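Local coordinates for protein K7 (Vaccinia virus WR, PDB 3JRV) that binds the host RNA helicase DDX3 as a Bcl-2-like poxvirus virulence factor and suppresses innate immune signalling through IRF3 and NF-kappa-B, at residues A[25-30]-A[126-131]; A[8-13]-A[37-42]; A[59-64]-A[105-110]; A[66-71]-A[98-103]. All blocks are in the same frame, centred on the assembly; numbering follows the deposited sequence.

How the contacts relate
All four contacts lie within one helical Bcl-2-like fold. Contact 1 is buried and purely aliphatic, and it sits beside the bound peptide. Contact 2 is partly buried and farthest from the chain's centre. It holds the N-terminal loop to helix 26-42 with aromatic rings and one weak hydrogen bond. Contacts 3 and 4 both join helix 60-68 to helix 95-114. Both are partly buried, contact 3 closest to the centre. Contact 3 brings in charged side chains, whereas contact 4 packs two tyrosines on one alanine. Arg37 of contact 2 makes a salt bridge to Asp61 of contact 3; Asn38 probably hydrogen-bonds to Thr109. Contact 1 touches contact 4 where Leu131 and Ile30 pack on helix 95-114.

Contact 1. Residues A[25-30]-A[126-131]; sequences SIIDLI and GNITDL
Ile27 and Ile128 meet through their methyl groups. CG2 of Ile27 lies 3.8 Å from CG2 of Ile128. The two side chains run past each other in opposite directions, so the contact is made alongside. CD1 of Ile128 reaches further, to 4.0 Å from CG2 of Ile27. The same CD1 methyl rests 3.7 Å from the backbone O of Ile27. One turn on, CG2 of Ile30 packs on CD1 of Ile128 at 4.1 Å, and these two side chains meet at a slant. Ile128 has an extended chain, with CG1 anti to its backbone N (chi1 -158°) and CD1 continuing outward (chi2 171°). This shape carries CD1 across to helix 26-42. No hydrogen bond joins the two segments.

Further packing surrounds the pair. Ile30 also packs on Leu57, Ile102 and Leu140, and Ile27 touches Met132. Leu131 of the short helix 128-131 packs on Leu98 and Thr101 of helix 95-114. OD1 of Asp28 forms a salt bridge with a basic side chain of the bound peptide. The peptide also makes hydrogen bonds with Gly126, the N of Ile128 and OG1 of Thr129. A basic side chain of the peptide packs on Ile27, and one also packs on Ile128. The isoleucine pair therefore forms part of the DDX3 peptide-binding site of this Bcl-2-like fold.

Contact 2. Residues A[8-13]-A[37-42]; sequences EDAVFY and RNHVIV
His39 reaches from helix 26-42 to the N-terminal loop, and each part of its side chain finds a partner there. Its CB meets CZ of Phe12 at 3.8 Å. The chain then leaves the helix with CG anti to the backbone N (chi1 -171°), which sends the ring outward to the loop. CG of His39 lies 3.7 Å from CZ of Phe12. ND1 of His39 is 3.7 Å from CE2 of Phe12. That CE2 atom sits 3.6 Å above the imidazole plane, over the ring centre. CD2 of His39 lies near CZ of Phe12 and CB of Ala10. CE1 of His39 lies near CE2 of Phe12 and O of Glu8. The pair is T-shaped, with the edge of Phe12 directed at the face of His39. The ring planes are inclined at 64° and the centroids are 4.9 Å apart.

The tip of the imidazole deals with the backbone. NE2 of His39 donates a weak hydrogen bond to O of Glu8, 3.3 Å long and bent to 139° at the hydrogen. This carbonyl oxygen approaches at the ring edge, near its plane. CB of Ala10 closes in on NE2 of His39 at 4.0 Å.

Other aromatic rings join in. Tyr7 meets His39 edge-to-face, Phe43 also meets the His39 ring, and Trp36 meets Phe12 edge-to-face. The contact thus combines dispersion over the imidazole face with a weak polar link to Glu8 at its edge. The bond to Glu8 O requires a proton on NE2. It is long and bent, consistent with ring packing contributing substantially to the attachment of the loop.

Contact 3. Residues A[59-64]-A[105-110]; sequences KFDDVA and CAKITE
Helix 60-68 packs beside helix 95-114 near the centre of the Bcl-2-like fold, and Asp61 meets Ala106 and Lys107 between them. OD1 of Asp61 rests 3.9 Å from CB of Ala106, so one carboxylate oxygen lies near a methyl group. The same OD1 also has a polar partner beyond the two segments. OD2 of Asp61 approaches the aliphatic part of Lys107, 4.3 Å from CD. The backbones are closest at this level, with CA of Asp61 and CA of Lys107 7.1 Å apart. CG of Asp61 stands beside the backbone N and anti to the carbonyl carbon (chi1 -70°). This rotamer places the carboxylate near Ala106 and Lys107.

No hydrogen bond crosses between the segments. NZ of Lys107 stays 4.9 Å from OD2 of Asp61, too far for a salt bridge. The opposite charges may still attract at that range. The stronger partner is Arg37 of helix 26-42, whose NH2 makes a salt bridge to OD2 of Asp61 and another to OE2 of Glu110. A third helix of the bundle is thereby tied to both helices of this contact by one guanidinium group. Its positive charge would be expected to ease the repulsion between the two acids, where OD2 of Asp61 and OE1 of Glu110 are 5.0 Å apart. Arg37 also packs on Ala106, and Phe60 stacks on Phe99 on another side of helix 60-68.

Contact 4. Residues A[66-71]-A[98-103]; sequences RYYGID and LFATIG
Ala100 touches both Tyr67 and Tyr68, while its neighbours on helix 95-114 face other partners. Leu98 comes first and packs on Val92, Met132 and Ile139. Phe99 follows, with Leu140 against it and the ring of Phe143 meeting its own. Ala100 then presents its single methyl to helix 60-68. Its CB lies 3.7 Å from CB of Tyr67 and 3.7 Å from CG of the same residue. CD2 of Tyr67 is also at 3.7 Å from CB of Ala100, so the methyl meets the root of the tyrosine and one branch of its ring. CE2 of Tyr68 is farther from CB of Ala100, at 4.1 Å.

This is close helix-to-helix packing in the Bcl-2-like bundle, and the small alanine lets the backbones approach to 6.4 Å between CA of Tyr67 and CA of Ala100. The two tyrosines also pack on each other: CD2 of Tyr67 sits 3.4 Å above the plane of the Tyr68 ring, over its centre. Their first torsions differ. CG of Tyr67 is anti to the backbone N (chi1 -173°), whereas CG of Tyr68 lies beside its own N (chi1 -77°), and the two rings converge on the one methyl.

OH of Tyr67 and OG of Ser97 share a weak hydrogen bond. Thr101, next along, bonds through OG1 to O of Ser97 and packs on Phe89 and Val92. Ile102 is buried and meets Phe60.

Contact 1. Residues A[25-30]-A[126-131]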
# COMPACT_ATOMS: atom_id res chain seq x y z
N SER A 25 -9.19 2.23 11.68
CA SER A 25 -8.65 3.11 10.64
C SER A 25 -7.62 2.43 9.75
O SER A 25 -7.15 3.02 8.80
CB SER A 25 -8.04 4.37 11.27
OG SER A 25 -9.08 5.17 11.80
N ILE A 26 -7.28 1.19 10.08
CA ILE A 26 -6.16 0.53 9.42
C ILE A 26 -6.43 0.26 7.94
O ILE A 26 -5.56 0.53 7.10
CB ILE A 26 -5.74 -0.77 10.17
CG1 ILE A 26 -5.00 -0.42 11.46
CG2 ILE A 26 -4.86 -1.67 9.29
CD1 ILE A 26 -3.55 0.08 11.28
N ILE A 27 -7.61 -0.24 7.62
CA ILE A 27 -7.95 -0.48 6.20
C ILE A 27 -7.94 0.83 5.40
O ILE A 27 -7.39 0.89 4.28
CB ILE A 27 -9.29 -1.24 6.05
CG1 ILE A 27 -9.09 -2.66 6.57
CG2 ILE A 27 -9.76 -1.28 4.56
CD1 ILE A 27 -10.34 -3.54 6.53
N ASP A 28 -8.54 1.87 5.98
CA ASP A 28 -8.56 3.17 5.29
C ASP A 28 -7.13 3.65 5.05
O ASP A 28 -6.82 4.22 3.98
CB ASP A 28 -9.31 4.22 6.11
CG ASP A 28 -10.80 3.96 6.18
OD1 ASP A 28 -11.40 3.37 5.25
OD2 ASP A 28 -11.38 4.28 7.24
N LEU A 29 -6.26 3.48 6.05
CA LEU A 29 -4.89 3.95 5.94
C LEU A 29 -4.17 3.20 4.79
O LEU A 29 -3.48 3.80 3.97
CB LEU A 29 -4.16 3.62 7.27
CG LEU A 29 -2.64 3.77 7.19
CD1 LEU A 29 -2.15 5.18 6.86
CD2 LEU A 29 -1.93 3.23 8.51
N ILE A 30 -4.28 1.88 4.74
CA ILE A 30 -3.52 1.16 3.72
C ILE A 30 -4.09 1.48 2.34
O ILE A 30 -3.31 1.70 1.39
CB ILE A 30 -3.60 -0.35 3.99
CG1 ILE A 30 -2.86 -0.66 5.31
CG2 ILE A 30 -3.03 -1.14 2.80
CD1 ILE A 30 -1.37 -0.29 5.29
N GLY A 126 -7.13 -6.49 -6.33
CA GLY A 126 -7.74 -7.51 -5.47
C GLY A 126 -8.40 -6.86 -4.26
O GLY A 126 -8.42 -5.63 -4.15
N ASN A 127 -8.96 -7.67 -3.38
CA ASN A 127 -9.84 -7.17 -2.30
C ASN A 127 -9.01 -6.86 -1.08
O ASN A 127 -8.33 -7.76 -0.54
CB ASN A 127 -10.88 -8.23 -1.93
CG ASN A 127 -11.80 -8.62 -3.08
OD1 ASN A 127 -12.18 -9.80 -3.20
ND2 ASN A 127 -12.23 -7.66 -3.87
N ILE A 128 -8.99 -5.59 -0.67
CA ILE A 128 -8.29 -5.23 0.55
C ILE A 128 -8.84 -6.00 1.73
O ILE A 128 -8.09 -6.30 2.67
CB ILE A 128 -8.26 -3.73 0.79
CG1 ILE A 128 -7.09 -3.37 1.72
CG2 ILE A 128 -9.61 -3.21 1.29
CD1 ILE A 128 -6.90 -1.86 1.80
N THR A 129 -10.13 -6.30 1.71
CA THR A 129 -10.73 -7.01 2.86
C THR A 129 -10.26 -8.47 2.92
O THR A 129 -10.27 -9.12 3.98
CB THR A 129 -12.26 -6.93 2.90
OG1 THR A 129 -12.81 -7.42 1.67
CG2 THR A 129 -12.71 -5.54 3.13
N ASP A 130 -9.79 -9.00 1.79
CA ASP A 130 -9.18 -10.35 1.80
C ASP A 130 -7.80 -10.31 2.49
O ASP A 130 -7.42 -11.24 3.20
CB ASP A 130 -9.02 -10.92 0.38
CG ASP A 130 -10.32 -11.43 -0.23
OD1 ASP A 130 -11.32 -11.63 0.50
OD2 ASP A 130 -10.34 -11.63 -1.48
N LEU A 131 -7.07 -9.22 2.29
CA LEU A 131 -5.73 -9.06 2.85
C LEU A 131 -5.83 -8.70 4.32
O LEU A 131 -5.11 -9.30 5.17
CB LEU A 131 -4.99 -7.94 2.10
CG LEU A 131 -3.54 -7.71 2.53
CD1 LEU A 131 -2.66 -8.97 2.36
CD2 LEU A 131 -2.91 -6.55 1.78

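Contact 2. Residues A[8-13]-A[37-42]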
# COMPACT_ATOMS: atom_id res chain seq x y z
N GLU A 8 -6.79 14.44 -9.26
CA GLU A 8 -5.79 15.42 -8.84
C GLU A 8 -6.12 15.96 -7.44
O GLU A 8 -5.20 16.26 -6.64
CB GLU A 8 -5.71 16.60 -9.83
CG GLU A 8 -4.59 17.57 -9.48
CD GLU A 8 -4.44 18.66 -10.53
OE1 GLU A 8 -5.28 18.68 -11.44
OE2 GLU A 8 -3.50 19.48 -10.44
N ASP A 9 -7.40 15.96 -7.10
CA ASP A 9 -7.83 16.61 -5.85
C ASP A 9 -8.14 15.59 -4.74
O ASP A 9 -8.76 15.94 -3.71
CB ASP A 9 -9.10 17.45 -6.12
CG ASP A 9 -8.87 18.58 -7.12
OD1 ASP A 9 -7.78 19.22 -7.10
OD2 ASP A 9 -9.82 18.85 -7.90
N ALA A 10 -7.67 14.36 -4.91
CA ALA A 10 -7.86 13.30 -3.92
C ALA A 10 -7.32 13.78 -2.57
O ALA A 10 -6.32 14.48 -2.50
CB ALA A 10 -7.11 12.05 -4.33
N VAL A 11 -8.02 13.43 -1.50
CA VAL A 11 -7.63 13.87 -0.16
C VAL A 11 -6.95 12.70 0.57
O VAL A 11 -7.43 11.55 0.53
CB VAL A 11 -8.87 14.32 0.64
CG1 VAL A 11 -8.48 14.83 2.02
CG2 VAL A 11 -9.66 15.41 -0.11
N PHE A 12 -5.82 12.98 1.21
CA PHE A 12 -5.09 11.96 1.94
C PHE A 12 -5.09 12.32 3.41
O PHE A 12 -4.36 13.23 3.82
CB PHE A 12 -3.67 11.87 1.38
CG PHE A 12 -3.65 11.47 -0.05
CD1 PHE A 12 -3.66 10.13 -0.38
CD2 PHE A 12 -3.70 12.41 -1.07
CE1 PHE A 12 -3.72 9.70 -1.68
CE2 PHE A 12 -3.73 11.99 -2.40
CZ PHE A 12 -3.79 10.62 -2.70
N TYR A 13 -5.97 11.68 4.17
CA TYR A 13 -6.22 12.06 5.55
C TYR A 13 -5.09 11.69 6.49
O TYR A 13 -4.97 12.30 7.57
CB TYR A 13 -7.49 11.37 6.03
CG TYR A 13 -8.70 11.90 5.31
CD1 TYR A 13 -9.31 13.10 5.71
CD2 TYR A 13 -9.23 11.20 4.23
CE1 TYR A 13 -10.40 13.59 5.02
CE2 TYR A 13 -10.35 11.67 3.57
CZ TYR A 13 -10.93 12.85 3.97
OH TYR A 13 -12.03 13.31 3.26
N ARG A 37 1.06 6.39 -3.19
CA ARG A 37 2.34 6.06 -3.87
C ARG A 37 2.20 6.22 -5.40
O ARG A 37 3.20 6.41 -6.08
CB ARG A 37 2.76 4.60 -3.54
CG ARG A 37 3.19 4.49 -2.03
CD ARG A 37 4.46 5.31 -1.71
NE ARG A 37 5.61 4.88 -2.53
CZ ARG A 37 6.46 3.88 -2.22
NH1 ARG A 37 6.27 3.12 -1.14
NH2 ARG A 37 7.46 3.58 -3.06
N ASN A 38 0.98 6.12 -5.93
CA ASN A 38 0.72 6.44 -7.37
C ASN A 38 0.57 7.95 -7.57
O ASN A 38 1.22 8.56 -8.43
CB ASN A 38 -0.57 5.73 -7.81
CG ASN A 38 -0.93 6.04 -9.25
OD1 ASN A 38 -1.75 6.94 -9.50
ND2 ASN A 38 -0.36 5.31 -10.17
N HIS A 39 -0.30 8.53 -6.76
CA HIS A 39 -0.67 9.95 -6.89
C HIS A 39 0.52 10.88 -6.78
O HIS A 39 0.60 11.88 -7.52
CB HIS A 39 -1.70 10.26 -5.80
CG HIS A 39 -2.35 11.60 -5.93
ND1 HIS A 39 -1.79 12.74 -5.40
CD2 HIS A 39 -3.57 11.96 -6.41
CE1 HIS A 39 -2.62 13.76 -5.60
NE2 HIS A 39 -3.73 13.30 -6.15
N VAL A 40 1.44 10.59 -5.86
CA VAL A 40 2.58 11.46 -5.60
C VAL A 40 3.48 11.52 -6.83
O VAL A 40 4.08 12.56 -7.10
CB VAL A 40 3.35 10.97 -4.30
CG1 VAL A 40 4.16 9.72 -4.63
CG2 VAL A 40 4.23 12.09 -3.73
N ILE A 41 3.49 10.44 -7.63
CA ILE A 41 4.28 10.43 -8.90
C ILE A 41 3.48 11.10 -10.04
O ILE A 41 4.00 11.99 -10.75
CB ILE A 41 4.64 8.99 -9.33
CG1 ILE A 41 5.46 8.26 -8.25
CG2 ILE A 41 5.41 9.00 -10.66
CD1 ILE A 41 6.71 8.98 -7.79
N VAL A 42 2.21 10.71 -10.19
CA VAL A 42 1.31 11.22 -11.26
C VAL A 42 1.22 12.76 -11.25
O VAL A 42 1.25 13.41 -12.32
CB VAL A 42 -0.10 10.56 -11.14
CG1 VAL A 42 -1.13 11.19 -12.11
CG2 VAL A 42 0.04 9.07 -11.46

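Contact 3. Residues A[59-64]-A[105-110]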
# COMPACT_ATOMS: atom_id res chain seq x y z
N LYS A 59 8.88 1.84 4.47
CA LYS A 59 9.90 0.82 4.76
C LYS A 59 9.50 -0.60 4.34
O LYS A 59 10.37 -1.48 4.21
CB LYS A 59 10.26 0.82 6.25
CG LYS A 59 10.98 2.11 6.63
CD LYS A 59 11.28 2.19 8.12
CE LYS A 59 11.59 3.60 8.57
NZ LYS A 59 11.95 3.53 10.01
N PHE A 60 8.22 -0.82 4.09
CA PHE A 60 7.76 -2.15 3.65
C PHE A 60 8.24 -2.41 2.20
O PHE A 60 8.25 -3.56 1.77
CB PHE A 60 6.25 -2.31 3.72
CG PHE A 60 5.69 -2.29 5.14
CD1 PHE A 60 6.54 -2.35 6.25
CD2 PHE A 60 4.32 -2.20 5.31
CE1 PHE A 60 6.02 -2.36 7.57
CE2 PHE A 60 3.76 -2.15 6.59
CZ PHE A 60 4.62 -2.26 7.73
N ASP A 61 8.69 -1.37 1.50
CA ASP A 61 9.35 -1.59 0.20
C ASP A 61 10.55 -2.55 0.40
O ASP A 61 10.75 -3.47 -0.41
CB ASP A 61 9.83 -0.28 -0.43
CG ASP A 61 8.69 0.64 -0.92
OD1 ASP A 61 7.48 0.39 -0.68
OD2 ASP A 61 9.04 1.63 -1.62
N ASP A 62 11.38 -2.27 1.41
CA ASP A 62 12.56 -3.08 1.74
C ASP A 62 12.14 -4.46 2.18
O ASP A 62 12.85 -5.43 1.90
CB ASP A 62 13.39 -2.50 2.89
CG ASP A 62 14.07 -1.20 2.53
OD1 ASP A 62 14.07 -0.85 1.32
OD2 ASP A 62 14.55 -0.50 3.48
N VAL A 63 11.02 -4.56 2.91
CA VAL A 63 10.56 -5.89 3.35
C VAL A 63 10.20 -6.73 2.14
O VAL A 63 10.54 -7.92 2.07
CB VAL A 63 9.32 -5.83 4.29
CG1 VAL A 63 8.77 -7.26 4.54
CG2 VAL A 63 9.65 -5.06 5.58
N ALA A 64 9.55 -6.11 1.15
CA ALA A 64 9.19 -6.83 -0.07
C ALA A 64 10.44 -7.29 -0.81
O ALA A 64 10.51 -8.43 -1.29
CB ALA A 64 8.31 -5.96 -0.97
N CYS A 105 2.27 -4.00 -3.28
CA CYS A 105 1.18 -3.16 -3.78
C CYS A 105 1.71 -1.74 -4.02
O CYS A 105 1.35 -1.12 -5.03
CB CYS A 105 0.01 -3.14 -2.82
SG CYS A 105 -0.90 -4.68 -2.82
N ALA A 106 2.51 -1.22 -3.08
CA ALA A 106 3.06 0.15 -3.24
C ALA A 106 3.98 0.19 -4.47
O ALA A 106 3.98 1.19 -5.22
CB ALA A 106 3.84 0.57 -2.01
N LYS A 107 4.82 -0.83 -4.63
CA LYS A 107 5.71 -0.85 -5.81
C LYS A 107 4.90 -0.84 -7.08
O LYS A 107 5.32 -0.20 -8.07
CB LYS A 107 6.70 -2.02 -5.76
CG LYS A 107 7.76 -1.80 -4.68
CD LYS A 107 8.89 -0.88 -5.11
CE LYS A 107 10.14 -1.67 -5.52
NZ LYS A 107 11.39 -0.98 -5.07
N ILE A 108 3.80 -1.58 -7.11
CA ILE A 108 3.00 -1.69 -8.34
C ILE A 108 2.37 -0.31 -8.64
O ILE A 108 2.45 0.17 -9.77
CB ILE A 108 1.88 -2.71 -8.20
CG1 ILE A 108 2.50 -4.13 -8.16
CG2 ILE A 108 0.86 -2.58 -9.33
CD1 ILE A 108 1.54 -5.15 -7.61
N THR A 109 1.70 0.31 -7.66
CA THR A 109 1.04 1.58 -7.98
C THR A 109 2.05 2.71 -8.24
O THR A 109 1.79 3.60 -9.06
CB THR A 109 0.01 1.98 -6.92
OG1 THR A 109 0.69 2.32 -5.70
CG2 THR A 109 -0.98 0.83 -6.72
N GLU A 110 3.21 2.69 -7.59
CA GLU A 110 4.30 3.62 -7.92
C GLU A 110 4.78 3.39 -9.36
O GLU A 110 4.95 4.35 -10.13
CB GLU A 110 5.48 3.38 -6.99
CG GLU A 110 6.69 4.18 -7.38
CD GLU A 110 7.81 4.02 -6.41
OE1 GLU A 110 8.47 2.96 -6.45
OE2 GLU A 110 8.03 4.96 -5.62

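Contact 4. Residues A[66-71]-A[98-103]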
# COMPACT_ATOMS: atom_id res chain seq x y z
N ARG A 66 13.48 -7.87 0.52
CA ARG A 66 14.04 -8.98 1.30
C ARG A 66 13.29 -10.28 1.02
O ARG A 66 13.92 -11.35 0.95
CB ARG A 66 13.97 -8.70 2.80
CG ARG A 66 15.08 -7.90 3.42
CD ARG A 66 14.83 -7.73 4.95
NE ARG A 66 15.28 -6.42 5.39
CZ ARG A 66 14.51 -5.37 5.66
NH1 ARG A 66 13.18 -5.49 5.74
NH2 ARG A 66 15.08 -4.21 5.97
N TYR A 67 11.96 -10.20 0.91
CA TYR A 67 11.06 -11.39 0.92
C TYR A 67 11.11 -12.07 -0.45
O TYR A 67 11.22 -13.30 -0.54
CB TYR A 67 9.63 -10.93 1.23
CG TYR A 67 8.60 -12.04 1.44
CD1 TYR A 67 8.55 -12.74 2.62
CD2 TYR A 67 7.72 -12.39 0.42
CE1 TYR A 67 7.62 -13.77 2.80
CE2 TYR A 67 6.76 -13.38 0.60
CZ TYR A 67 6.73 -14.08 1.78
OH TYR A 67 5.76 -15.05 1.95
N TYR A 68 11.05 -11.25 -1.52
CA TYR A 68 10.87 -11.73 -2.90
C TYR A 68 12.16 -11.68 -3.72
O TYR A 68 12.35 -12.52 -4.62
CB TYR A 68 9.82 -10.88 -3.62
CG TYR A 68 8.41 -11.22 -3.23
CD1 TYR A 68 7.94 -12.53 -3.40
CD2 TYR A 68 7.57 -10.27 -2.63
CE1 TYR A 68 6.67 -12.87 -3.03
CE2 TYR A 68 6.27 -10.62 -2.25
CZ TYR A 68 5.84 -11.92 -2.48
OH TYR A 68 4.57 -12.33 -2.15
N GLY A 69 13.03 -10.71 -3.41
CA GLY A 69 14.17 -10.34 -4.28
C GLY A 69 13.75 -9.47 -5.44
O GLY A 69 12.57 -9.47 -5.82
N ILE A 70 14.67 -8.67 -5.98
CA ILE A 70 14.26 -7.60 -6.89
C ILE A 70 13.82 -8.15 -8.24
O ILE A 70 12.87 -7.63 -8.83
CB ILE A 70 15.33 -6.48 -7.03
CG1 ILE A 70 14.79 -5.27 -7.83
CG2 ILE A 70 16.61 -7.07 -7.62
CD1 ILE A 70 13.69 -4.45 -7.13
N ASP A 71 14.39 -9.28 -8.67
CA ASP A 71 13.93 -9.89 -9.91
C ASP A 71 12.48 -10.36 -9.85
O ASP A 71 11.72 -10.15 -10.80
CB ASP A 71 14.88 -11.03 -10.36
CG ASP A 71 16.27 -10.53 -10.76
OD1 ASP A 71 16.40 -9.38 -11.24
OD2 ASP A 71 17.21 -11.35 -10.67
N LEU A 98 2.66 -10.27 5.12
CA LEU A 98 1.72 -9.16 5.07
C LEU A 98 2.48 -7.89 4.65
O LEU A 98 2.00 -7.11 3.78
CB LEU A 98 1.06 -8.99 6.45
CG LEU A 98 0.19 -7.72 6.62
CD1 LEU A 98 -0.99 -7.79 5.63
CD2 LEU A 98 -0.31 -7.67 8.08
N PHE A 99 3.59 -7.60 5.34
CA PHE A 99 4.35 -6.36 5.06
C PHE A 99 4.93 -6.39 3.65
O PHE A 99 4.94 -5.36 2.96
CB PHE A 99 5.44 -6.05 6.09
CG PHE A 99 4.93 -5.83 7.50
CD1 PHE A 99 3.57 -5.76 7.78
CD2 PHE A 99 5.85 -5.64 8.53
CE1 PHE A 99 3.12 -5.54 9.13
CE2 PHE A 99 5.42 -5.44 9.88
CZ PHE A 99 4.06 -5.35 10.16
N ALA A 100 5.41 -7.56 3.21
CA ALA A 100 5.90 -7.70 1.82
C ALA A 100 4.78 -7.41 0.84
O ALA A 100 5.02 -6.81 -0.21
CB ALA A 100 6.43 -9.09 1.60
N THR A 101 3.57 -7.85 1.15
CA THR A 101 2.45 -7.71 0.20
C THR A 101 2.06 -6.23 0.11
O THR A 101 1.80 -5.71 -0.97
CB THR A 101 1.22 -8.55 0.64
OG1 THR A 101 1.61 -9.93 0.67
CG2 THR A 101 0.00 -8.42 -0.32
N ILE A 102 1.99 -5.54 1.26
CA ILE A 102 1.76 -4.09 1.21
C ILE A 102 2.87 -3.39 0.41
O ILE A 102 2.57 -2.48 -0.40
CB ILE A 102 1.65 -3.52 2.66
CG1 ILE A 102 0.41 -4.13 3.32
CG2 ILE A 102 1.59 -1.98 2.62
CD1 ILE A 102 0.38 -3.91 4.83
N GLY A 103 4.13 -3.76 0.66
CA GLY A 103 5.28 -3.25 -0.10
C GLY A 103 5.09 -3.47 -1.59
O GLY A 103 5.42 -2.55 -2.39